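Local coordinates for prophenoloxidase b (PDB 3WKY), which is the proenzyme of a type 3 copper phenoloxidase that probably oxidises phenols with molecular oxygen, at residues F142-I147 with D173-S178; N228-Y233 with K243-F248; S272-S277 with G365-P370; G379-V384 with V388-F393. One frame throughout, in Å; residues are numbered along the deposited sequence. Where two conformers were deposited one is given.

In the fold
All four contacts lie in the copper-containing domain, and they differ in depth. Contacts 2 and 4 are buried and close to the dicopper centre. Contact 2 is small and purely apolar. Contact 4 mixes methionine, valine and phenylalanine packing with a helix cap and bridging waters. The two touch where Leu229 meets the Phe393 ring. Contact 3 is also buried, but part of its cover comes from a second subunit. Its chemistry is mostly polar. It joins contact 4 through the Arg274–Asp390 salt bridge and a probable Gly365–Gly379 hydrogen bond. Contact 1 is partly buried, near a subunit interface, and poorly ordered at Glu174; the Phe142 carbonyl touches Arg389 of contact 4.

Contact 1 (F142-I147 with D173-S178); sequences FVPTFI and DETGLS
Pro144 and Thr175 make the apolar half of this contact. Ring atom CG of Pro144 lies 4.1 Å from methyl CG2 of Thr175, and the two side chains cross at about a right angle. With the Thr175 hydroxyl between the backbone N and the carbonyl carbon (chi1 56°), CG2 stands anti to the carbonyl carbon and meets the proline. That hydroxyl is hydrogen-bonded to His184, so Thr175 shows its apolar branch to one side and uses its polar one on another. Trp170 also packs on Pro144.

The second kind of contact is aromatic against carboxylate. Glu174 meets Phe146 at the edge of the ring, near its plane. The CB of Glu174 is 3.6 Å from CZ of Phe146, and OE2 comes to the same corner. The ring and carboxylate planes are 58° apart. The exact fit is doubtful, since Phe146 has two conformers and Glu174 is poorly ordered. One face of the Phe146 ring is covered by its own neighbour, with CG1 of Ile147 3.7 Å above the plane.

Pro144 is the N-cap of helix 145-160, and Ile147 N makes a weak bond to Pro144 O. The contact thus joins the start of this helix to the loop after strand 165-169. A carboxylate oxygen beside a ring edge would meet the slightly positive C-H rim. In the conformer given, the pairing may be mildly attractive, though its detail is doubtful.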
# COMPACT_ATOMS: atom_id res chain seq x y z
N PHE A 142 -27.42 28.95 -8.32
CA PHE A 142 -27.68 28.97 -6.88
C PHE A 142 -28.82 28.04 -6.46
O PHE A 142 -28.96 27.72 -5.28
CB PHE A 142 -28.00 30.41 -6.43
CG PHE A 142 -26.99 31.42 -6.89
CD1 PHE A 142 -25.81 31.62 -6.17
CD2 PHE A 142 -27.20 32.15 -8.05
CE1 PHE A 142 -24.87 32.53 -6.60
CE2 PHE A 142 -26.26 33.06 -8.49
CZ PHE A 142 -25.09 33.25 -7.76
N VAL A 143 -29.62 27.61 -7.43
CA VAL A 143 -30.84 26.86 -7.16
C VAL A 143 -30.70 25.46 -7.77
O VAL A 143 -30.27 25.34 -8.92
CB VAL A 143 -32.07 27.58 -7.78
CG1 VAL A 143 -33.35 26.79 -7.57
CG2 VAL A 143 -32.20 29.00 -7.20
N PRO A 144 -31.04 24.40 -7.01
CA PRO A 144 -30.79 23.04 -7.50
C PRO A 144 -31.53 22.73 -8.78
O PRO A 144 -32.62 23.26 -9.02
CB PRO A 144 -31.35 22.15 -6.39
CG PRO A 144 -31.33 23.02 -5.16
CD PRO A 144 -31.60 24.41 -5.65
N THR A 145 -30.92 21.87 -9.58
CA THR A 145 -31.50 21.41 -10.83
C THR A 145 -32.98 21.05 -10.70
O THR A 145 -33.81 21.51 -11.49
CB THR A 145 -30.76 20.16 -11.30
OG1 THR A 145 -29.37 20.49 -11.51
CG2 THR A 145 -31.37 19.61 -12.59
N PHE A 146 -33.31 20.25 -9.68
CA PHE A 146 -34.67 19.76 -9.57
C PHE A 146 -35.68 20.88 -9.30
O PHE A 146 -36.82 20.80 -9.74
CB PHE A 146 -34.78 18.60 -8.56
CG PHE A 146 -34.81 19.01 -7.11
CD1 PHE A 146 -33.64 19.30 -6.43
CD2 PHE A 146 -36.00 19.05 -6.41
CE1 PHE A 146 -33.65 19.65 -5.09
CE2 PHE A 146 -36.03 19.39 -5.07
CZ PHE A 146 -34.85 19.70 -4.41
N ILE A 147 -35.25 21.92 -8.61
CA ILE A 147 -36.11 23.06 -8.32
C ILE A 147 -36.37 23.92 -9.55
O ILE A 147 -37.50 24.35 -9.80
CB ILE A 147 -35.54 23.91 -7.19
CG1 ILE A 147 -35.45 23.05 -5.93
CG2 ILE A 147 -36.43 25.12 -6.90
CD1 ILE A 147 -36.81 22.59 -5.45
N ASP A 173 -32.50 19.55 3.28
CA ASP A 173 -32.84 18.12 3.30
C ASP A 173 -32.89 17.48 1.91
O ASP A 173 -33.27 16.32 1.77
CB ASP A 173 -34.21 17.89 3.97
CG ASP A 173 -34.14 17.85 5.49
OD1 ASP A 173 -33.09 17.45 6.03
OD2 ASP A 173 -35.15 18.21 6.14
N GLU A 174 -32.51 18.23 0.88
CA GLU A 174 -32.74 17.81 -0.50
C GLU A 174 -31.50 17.77 -1.40
O GLU A 174 -31.61 17.47 -2.58
CB GLU A 174 -33.84 18.68 -1.13
CG GLU A 174 -35.15 18.70 -0.35
CD GLU A 174 -36.13 19.76 -0.83
OE1 GLU A 174 -36.43 20.69 -0.04
OE2 GLU A 174 -36.62 19.66 -1.98
N THR A 175 -30.32 18.07 -0.86
CA THR A 175 -29.08 18.11 -1.67
C THR A 175 -27.94 17.26 -1.10
O THR A 175 -26.81 17.28 -1.60
CB THR A 175 -28.57 19.54 -1.85
OG1 THR A 175 -28.38 20.15 -0.56
CG2 THR A 175 -29.57 20.36 -2.66
N GLY A 176 -28.25 16.51 -0.05
CA GLY A 176 -27.26 15.72 0.66
C GLY A 176 -27.97 15.27 1.92
O GLY A 176 -29.03 15.80 2.25
N LEU A 177 -27.40 14.30 2.61
CA LEU A 177 -28.06 13.75 3.79
C LEU A 177 -27.20 14.02 5.02
O LEU A 177 -26.19 13.34 5.22
CB LEU A 177 -28.27 12.25 3.60
CG LEU A 177 -28.99 11.48 4.71
CD1 LEU A 177 -30.33 12.12 5.00
CD2 LEU A 177 -29.16 10.03 4.28
N SER A 178 -27.58 15.00 5.84
CA SER A 178 -26.73 15.38 6.96
C SER A 178 -26.46 14.21 7.89
O SER A 178 -25.37 14.11 8.46
CB SER A 178 -27.34 16.56 7.74
OG SER A 178 -27.18 17.78 7.03

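Contact 2 (N228-Y233 with K243-F248); sequences NLVARY and KPVKAF
Val245 fits between Val230 and Tyr233 on one side of helix 218-239. Its CB is 4.1 Å from CE2 of Tyr233. The valine comes to the edge of the tyrosine ring, near the ring plane, and does not lie over a face. The two side chains cross at about a right angle. The CG1 methyl of Val245 reaches the CG1 methyl of Val230 at 4.4 Å, a looser touch. These apolar contacts are all that the two segments share directly.

Torsions place the groups. Tyr233 has CG anti to the backbone N (chi1 -179°), which brings the ring's CE2 edge beside Val245. Val245 has CG1 between its backbone N and carbonyl carbon (chi1 66°), and this is the methyl that faces Val230.

The next shell fixes the backbones. Within the helix, Arg232 N bonds to Asn228 O at 3.0 Å and Tyr233 N to Leu229 O at 3.1 Å, so Val230 and Tyr233 stand on a regular helical frame. Segment 243-248 has no helix or strand of its own. It is held largely by side chains: Val245 N bonds to Asn234 OD1, and Arg237 and Arg395 take the carbonyls of Lys243 and Lys246. The Tyr233 hydroxyl bonds to Arg190.

Farther out, Val230 also packs on His397 of the copper pocket, and its side chain is about 9 Å from the cluster. The contact lays the chain that follows helix 218-239 back on that helix. Its chemistry implies a small apolar seam, with the polar work done by the flanking side chains.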
# COMPACT_ATOMS: atom_id res chain seq x y z
N ASN A 228 -10.41 35.84 6.14
CA ASN A 228 -11.65 36.10 6.85
C ASN A 228 -12.75 35.12 6.48
O ASN A 228 -13.52 34.68 7.33
CB ASN A 228 -12.08 37.56 6.60
CG ASN A 228 -11.41 38.51 7.54
OD1 ASN A 228 -11.94 38.76 8.63
ND2 ASN A 228 -10.24 39.03 7.16
N LEU A 229 -12.79 34.74 5.20
CA LEU A 229 -13.73 33.74 4.72
C LEU A 229 -13.50 32.37 5.39
O LEU A 229 -14.44 31.74 5.87
CB LEU A 229 -13.60 33.65 3.19
CG LEU A 229 -14.43 32.63 2.40
CD1 LEU A 229 -15.91 32.71 2.76
CD2 LEU A 229 -14.22 32.94 0.92
N VAL A 230 -12.24 31.93 5.43
CA VAL A 230 -11.88 30.69 6.14
C VAL A 230 -12.15 30.76 7.65
O VAL A 230 -12.69 29.82 8.24
CB VAL A 230 -10.40 30.33 5.88
CG1 VAL A 230 -9.98 29.14 6.76
CG2 VAL A 230 -10.19 30.01 4.39
N ALA A 231 -11.77 31.88 8.27
CA ALA A 231 -11.98 32.02 9.72
C ALA A 231 -13.46 31.92 10.07
O ALA A 231 -13.84 31.22 11.00
CB ALA A 231 -11.41 33.35 10.21
N ARG A 232 -14.31 32.63 9.32
CA ARG A 232 -15.74 32.61 9.60
C ARG A 232 -16.36 31.24 9.33
O ARG A 232 -17.25 30.81 10.05
CB ARG A 232 -16.47 33.73 8.84
CG ARG A 232 -16.28 35.10 9.56
CD ARG A 232 -16.72 36.26 8.70
NE ARG A 232 -16.57 37.51 9.45
CZ ARG A 232 -17.53 38.06 10.20
NH1 ARG A 232 -18.72 37.48 10.29
NH2 ARG A 232 -17.28 39.19 10.85
N TYR A 233 -15.85 30.55 8.32
CA TYR A 233 -16.30 29.20 8.07
C TYR A 233 -16.03 28.32 9.28
O TYR A 233 -16.89 27.55 9.71
CB TYR A 233 -15.56 28.65 6.86
CG TYR A 233 -15.93 27.25 6.44
CD1 TYR A 233 -17.23 26.93 6.03
CD2 TYR A 233 -14.96 26.24 6.40
CE1 TYR A 233 -17.55 25.64 5.58
CE2 TYR A 233 -15.28 24.95 5.97
CZ TYR A 233 -16.57 24.66 5.56
OH TYR A 233 -16.88 23.39 5.11
N LYS A 243 -15.29 19.65 13.48
CA LYS A 243 -13.90 20.04 13.67
C LYS A 243 -13.55 21.11 12.64
O LYS A 243 -14.10 21.10 11.54
CB LYS A 243 -12.98 18.83 13.49
CG LYS A 243 -13.17 17.76 14.57
CD LYS A 243 -12.51 16.44 14.19
CE LYS A 243 -11.06 16.39 14.64
NZ LYS A 243 -10.19 17.36 13.92
N PRO A 244 -12.65 22.04 12.99
CA PRO A 244 -12.18 23.09 12.07
C PRO A 244 -11.63 22.47 10.79
O PRO A 244 -11.15 21.33 10.83
CB PRO A 244 -11.02 23.72 12.84
CG PRO A 244 -11.42 23.55 14.29
CD PRO A 244 -12.10 22.21 14.35
N VAL A 245 -11.70 23.20 9.68
CA VAL A 245 -11.27 22.63 8.40
C VAL A 245 -9.77 22.31 8.36
O VAL A 245 -8.94 23.03 8.94
CB VAL A 245 -11.66 23.57 7.23
CG1 VAL A 245 -10.87 24.89 7.31
CG2 VAL A 245 -11.43 22.89 5.90
N LYS A 246 -9.43 21.21 7.70
CA LYS A 246 -8.05 20.79 7.56
C LYS A 246 -7.54 21.13 6.16
O LYS A 246 -8.21 20.86 5.17
CB LYS A 246 -7.94 19.28 7.81
CG LYS A 246 -8.29 18.89 9.23
CD LYS A 246 -8.61 17.41 9.35
CE LYS A 246 -9.17 17.08 10.73
NZ LYS A 246 -9.59 15.66 10.84
N ALA A 247 -6.35 21.72 6.10
CA ALA A 247 -5.76 22.10 4.82
C ALA A 247 -5.57 20.86 3.95
O ALA A 247 -5.25 19.78 4.46
CB ALA A 247 -4.43 22.77 5.03
N PHE A 248 -5.77 21.02 2.66
CA PHE A 248 -5.40 19.96 1.72
C PHE A 248 -3.99 20.29 1.24
O PHE A 248 -3.81 21.09 0.30
CB PHE A 248 -6.38 19.89 0.56
CG PHE A 248 -6.04 18.80 -0.45
CD1 PHE A 248 -5.88 17.49 -0.04
CD2 PHE A 248 -5.86 19.11 -1.78
CE1 PHE A 248 -5.55 16.48 -0.97
CE2 PHE A 248 -5.53 18.11 -2.71
CZ PHE A 248 -5.37 16.81 -2.29

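Contact 3 (S272-S277 with G365-P370); sequences SSRQDS and GQSHDP. With EDO (1,2-ethanediol), chain K.
A type I beta turn from Gln366 to Asp369 follows helix 356-365 and sets Ser367 and His368 against Ser272, Ser273 and Arg274. The turn is closed by Asp369 N to Gln366 O at 2.9 Å. His368 gives the largest share of the contact. The CB of Ser272 lies over one face of its ring, 3.5 Å from the centroid and 20° off the normal, a CH-pi contact. The carbonyl O of Ser273 is 3.4 Å from CB of His368. The same carbonyl takes a bond from water 1 at 2.8 Å, and this water also gives a weak one to Gly365 O.

Polar ends are tied outside the two segments. His368 NE2 bonds to Thr376 OG1, Ser272 OG to Thr377 O, and Ser367 OG to Leu364 O. Arg274 runs past Ser367, with CD 3.3 Å from OG, then bends at chi3 (64°) and forms a salt bridge with Asp390.

Replacing His368 by an alanine is likely to leave Thr376 OG1 without its ring partner and to strip Ser272 CB of the face it rests on.

Beyond Arg274 the loop lies at a subunit interface, where Gln275 packs on His368 of a neighbouring subunit. A 1,2-ethanediol, probably from the crystallisation liquor, also sits here. Gln275 NE2 donates to its O2 at 3.0 Å, and O2 donates to Asp276 O at 2.7 Å.

Helix 356-365 supplies His357 and His361 to the cluster. Such histidine-bearing helices are typical of the type 3 copper fold, and here loop 272-277 packs where that helix gives way to its exit turn.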
# COMPACT_ATOMS: atom_id res chain seq x y z
N SER A 272 -20.27 18.97 -13.34
CA SER A 272 -19.65 17.73 -12.91
C SER A 272 -19.59 17.66 -11.39
O SER A 272 -19.55 18.68 -10.70
CB SER A 272 -18.24 17.61 -13.49
OG SER A 272 -18.33 17.45 -14.90
N SER A 273 -19.62 16.43 -10.87
CA SER A 273 -19.51 16.20 -9.44
C SER A 273 -18.14 15.59 -9.14
O SER A 273 -17.35 15.33 -10.06
CB SER A 273 -20.60 15.22 -8.99
OG SER A 273 -21.90 15.74 -9.25
N ARG A 274 -17.86 15.35 -7.87
CA ARG A 274 -16.61 14.71 -7.49
C ARG A 274 -16.93 13.68 -6.43
O ARG A 274 -17.45 14.02 -5.38
CB ARG A 274 -15.60 15.72 -6.93
CG ARG A 274 -14.23 15.08 -6.62
CD ARG A 274 -13.27 16.06 -5.94
NE ARG A 274 -13.77 16.47 -4.63
CZ ARG A 274 -14.38 17.63 -4.36
NH1 ARG A 274 -14.55 18.54 -5.31
NH2 ARG A 274 -14.81 17.88 -3.13
N GLN A 275 -16.64 12.41 -6.72
CA GLN A 275 -16.89 11.34 -5.76
C GLN A 275 -15.99 11.48 -4.54
O GLN A 275 -14.90 12.06 -4.62
CB GLN A 275 -16.63 9.98 -6.42
CG GLN A 275 -17.64 9.67 -7.52
CD GLN A 275 -17.23 8.51 -8.41
OE1 GLN A 275 -17.73 8.38 -9.52
NE2 GLN A 275 -16.31 7.66 -7.92
N ASP A 276 -16.44 10.94 -3.41
CA ASP A 276 -15.55 10.80 -2.26
C ASP A 276 -14.26 10.08 -2.67
O ASP A 276 -14.27 9.22 -3.57
CB ASP A 276 -16.22 9.99 -1.14
CG ASP A 276 -17.35 10.73 -0.44
OD1 ASP A 276 -17.41 11.98 -0.44
OD2 ASP A 276 -18.19 10.04 0.16
N SER A 277 -13.16 10.43 -2.01
CA SER A 277 -11.86 9.77 -2.22
C SER A 277 -11.36 9.88 -3.65
O SER A 277 -10.98 8.88 -4.25
CB SER A 277 -11.92 8.30 -1.80
OG SER A 277 -12.40 8.19 -0.47
N GLY A 365 -11.35 21.02 -9.78
CA GLY A 365 -12.56 21.07 -10.58
C GLY A 365 -12.58 20.04 -11.70
O GLY A 365 -13.64 19.68 -12.20
N GLN A 366 -11.40 19.54 -12.10
CA GLN A 366 -11.33 18.56 -13.20
C GLN A 366 -10.95 17.17 -12.72
O GLN A 366 -10.71 16.26 -13.53
CB GLN A 366 -10.33 19.01 -14.26
CG GLN A 366 -10.66 20.33 -14.94
CD GLN A 366 -11.88 20.26 -15.84
OE1 GLN A 366 -12.52 19.22 -15.97
NE2 GLN A 366 -12.22 21.39 -16.46
N SER A 367 -10.90 16.98 -11.40
CA SER A 367 -10.40 15.72 -10.83
C SER A 367 -11.27 14.48 -11.09
O SER A 367 -10.82 13.35 -10.92
CB SER A 367 -10.10 15.89 -9.33
OG SER A 367 -11.27 16.21 -8.60
N HIS A 368 -12.51 14.70 -11.53
CA HIS A 368 -13.39 13.59 -11.92
C HIS A 368 -13.01 13.03 -13.28
O HIS A 368 -13.43 11.93 -13.63
CB HIS A 368 -14.83 14.09 -12.01
CG HIS A 368 -15.01 15.16 -13.04
ND1 HIS A 368 -14.56 16.45 -12.86
CD2 HIS A 368 -15.54 15.11 -14.29
CE1 HIS A 368 -14.82 17.16 -13.94
NE2 HIS A 368 -15.41 16.37 -14.82
N ASP A 369 -12.24 13.80 -14.06
CA ASP A 369 -11.83 13.40 -15.42
C ASP A 369 -10.58 14.19 -15.84
O ASP A 369 -10.63 15.01 -16.76
CB ASP A 369 -13.02 13.64 -16.38
CG ASP A 369 -12.73 13.23 -17.82
OD1 ASP A 369 -11.84 12.39 -18.07
OD2 ASP A 369 -13.42 13.76 -18.72
N PRO A 370 -9.45 13.97 -15.13
CA PRO A 370 -8.29 14.85 -15.28
C PRO A 370 -7.52 14.70 -16.59
O PRO A 370 -6.75 15.60 -16.93
CB PRO A 370 -7.39 14.45 -14.10
CG PRO A 370 -7.73 13.00 -13.86
CD PRO A 370 -9.24 12.94 -14.10
C1 EDO K . -13.02 5.68 -5.15
O1 EDO K . -13.96 4.60 -5.00
C2 EDO K . -13.62 6.76 -6.06
O2 EDO K . -14.75 7.39 -5.43
O HOH W 1 -15.80 17.67 -10.48

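Contact 4 (G379-V384 with V388-F393); sequences GVMGAV and VRDPVF. With CUO (Cu2-o2 cluster), chain J.
Met381 packs tightly against Val392 and Phe393. Its CG is 3.7 Å from CG1 of Val392. The chain bends at chi2 (-69°), which brings SD to 3.8 Å from CB of Phe393. The sulfur sits at the edge of the Phe393 ring, 5.3 Å from its centroid, a Met-aromatic contact. Nearby, CG2 of Val380 rests on CB of Asp390.

Elsewhere the two segments meet through water, though the whole contact is buried. Water 2 accepts from Met381 N and donates to Asp390 OD2 at 2.8 Å; that oxygen is also taken up by Arg274. Water 3 links Val384 O to Val388 N. Asp390 is also the N-cap of helix 391-409. Its OD1 accepts from Val392 N at 2.9 Å (163°), from above the carboxylate plane.

With an alanine in place of Met381, Val392 CG1 and the Phe393 ring edge would probably lose their shared neighbour, and the ring could shift more easily.

CE1 of Phe393 is 3.2 Å from O2 of the dicopper–oxygen cluster. Met381 O and Val384 O accept from ND1 of the pocket residues His361 and His199. These bonds and the Met381 packing probably help to orient the two histidines and Phe393 beside the cluster.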
# COMPACT_ATOMS: atom_id res chain seq x y z
N GLY A 379 -16.14 20.84 -12.55
CA GLY A 379 -16.88 20.91 -11.30
C GLY A 379 -16.95 22.36 -10.83
O GLY A 379 -16.34 23.23 -11.45
N VAL A 380 -17.69 22.61 -9.75
CA VAL A 380 -17.93 23.99 -9.29
C VAL A 380 -16.69 24.75 -8.82
O VAL A 380 -16.71 25.99 -8.76
CB VAL A 380 -19.03 24.06 -8.21
CG1 VAL A 380 -20.37 23.59 -8.78
CG2 VAL A 380 -18.65 23.25 -6.94
N MET A 381 -15.61 24.04 -8.49
CA MET A 381 -14.37 24.73 -8.09
C MET A 381 -13.78 25.55 -9.23
O MET A 381 -12.94 26.42 -9.00
CB MET A 381 -13.32 23.74 -7.58
CG MET A 381 -13.53 23.34 -6.13
SD MET A 381 -13.21 24.71 -4.98
CE MET A 381 -11.42 24.75 -4.97
N GLY A 382 -14.23 25.29 -10.46
CA GLY A 382 -13.75 26.01 -11.63
C GLY A 382 -14.36 27.40 -11.86
O GLY A 382 -13.94 28.10 -12.78
N ALA A 383 -15.32 27.81 -11.03
CA ALA A 383 -16.02 29.09 -11.27
C ALA A 383 -16.19 29.88 -9.99
O ALA A 383 -16.53 29.31 -8.96
CB ALA A 383 -17.38 28.81 -11.90
N VAL A 384 -16.00 31.20 -10.05
CA VAL A 384 -16.02 31.99 -8.81
C VAL A 384 -17.39 32.09 -8.17
O VAL A 384 -17.50 32.26 -6.95
CB VAL A 384 -15.40 33.41 -8.97
CG1 VAL A 384 -13.89 33.32 -9.15
CG2 VAL A 384 -16.04 34.15 -10.14
N VAL A 388 -17.35 28.29 -3.72
CA VAL A 388 -17.54 28.28 -2.26
C VAL A 388 -18.50 27.17 -1.78
O VAL A 388 -18.38 26.69 -0.65
CB VAL A 388 -17.97 29.68 -1.77
CG1 VAL A 388 -18.35 29.68 -0.28
CG2 VAL A 388 -16.84 30.68 -2.02
N ARG A 389 -19.41 26.73 -2.64
CA ARG A 389 -20.32 25.63 -2.33
C ARG A 389 -19.60 24.35 -1.90
O ARG A 389 -20.10 23.59 -1.07
CB ARG A 389 -21.20 25.28 -3.55
CG ARG A 389 -22.17 26.40 -4.00
CD ARG A 389 -22.91 25.99 -5.28
NE ARG A 389 -23.72 24.79 -5.11
CZ ARG A 389 -25.03 24.79 -4.84
NH1 ARG A 389 -25.69 25.93 -4.67
NH2 ARG A 389 -25.68 23.64 -4.72
N ASP A 390 -18.44 24.09 -2.50
CA ASP A 390 -17.75 22.80 -2.36
C ASP A 390 -16.95 22.78 -1.07
O ASP A 390 -16.18 23.70 -0.82
CB ASP A 390 -16.81 22.62 -3.57
CG ASP A 390 -16.32 21.18 -3.75
OD1 ASP A 390 -16.04 20.50 -2.74
OD2 ASP A 390 -16.17 20.76 -4.92
N PRO A 391 -17.14 21.75 -0.22
CA PRO A 391 -16.31 21.71 1.00
C PRO A 391 -14.81 21.78 0.71
O PRO A 391 -14.05 22.31 1.53
CB PRO A 391 -16.68 20.36 1.65
CG PRO A 391 -17.33 19.54 0.51
CD PRO A 391 -18.06 20.59 -0.30
N VAL A 392 -14.38 21.28 -0.45
CA VAL A 392 -12.95 21.33 -0.75
C VAL A 392 -12.45 22.75 -0.99
O VAL A 392 -11.25 23.01 -0.89
CB VAL A 392 -12.56 20.40 -1.92
CG1 VAL A 392 -12.74 21.10 -3.28
CG2 VAL A 392 -11.12 19.94 -1.76
N PHE A 393 -13.36 23.68 -1.29
CA PHE A 393 -12.96 25.09 -1.38
C PHE A 393 -12.22 25.51 -0.11
O PHE A 393 -11.18 26.20 -0.15
CB PHE A 393 -14.19 25.99 -1.55
CG PHE A 393 -13.84 27.46 -1.59
CD1 PHE A 393 -13.51 28.07 -2.79
CD2 PHE A 393 -13.81 28.21 -0.42
CE1 PHE A 393 -13.17 29.43 -2.83
CE2 PHE A 393 -13.47 29.57 -0.43
CZ PHE A 393 -13.14 30.18 -1.64
CU1 CUO J . -11.64 33.29 -4.05
CU2 CUO J . -9.68 30.31 -4.53
O1 CUO J . -10.24 32.17 -4.93
O2 CUO J . -11.61 31.23 -4.95
O HOH W 2 -15.66 21.25 -7.64
O HOH W 3 -18.44 30.85 -4.82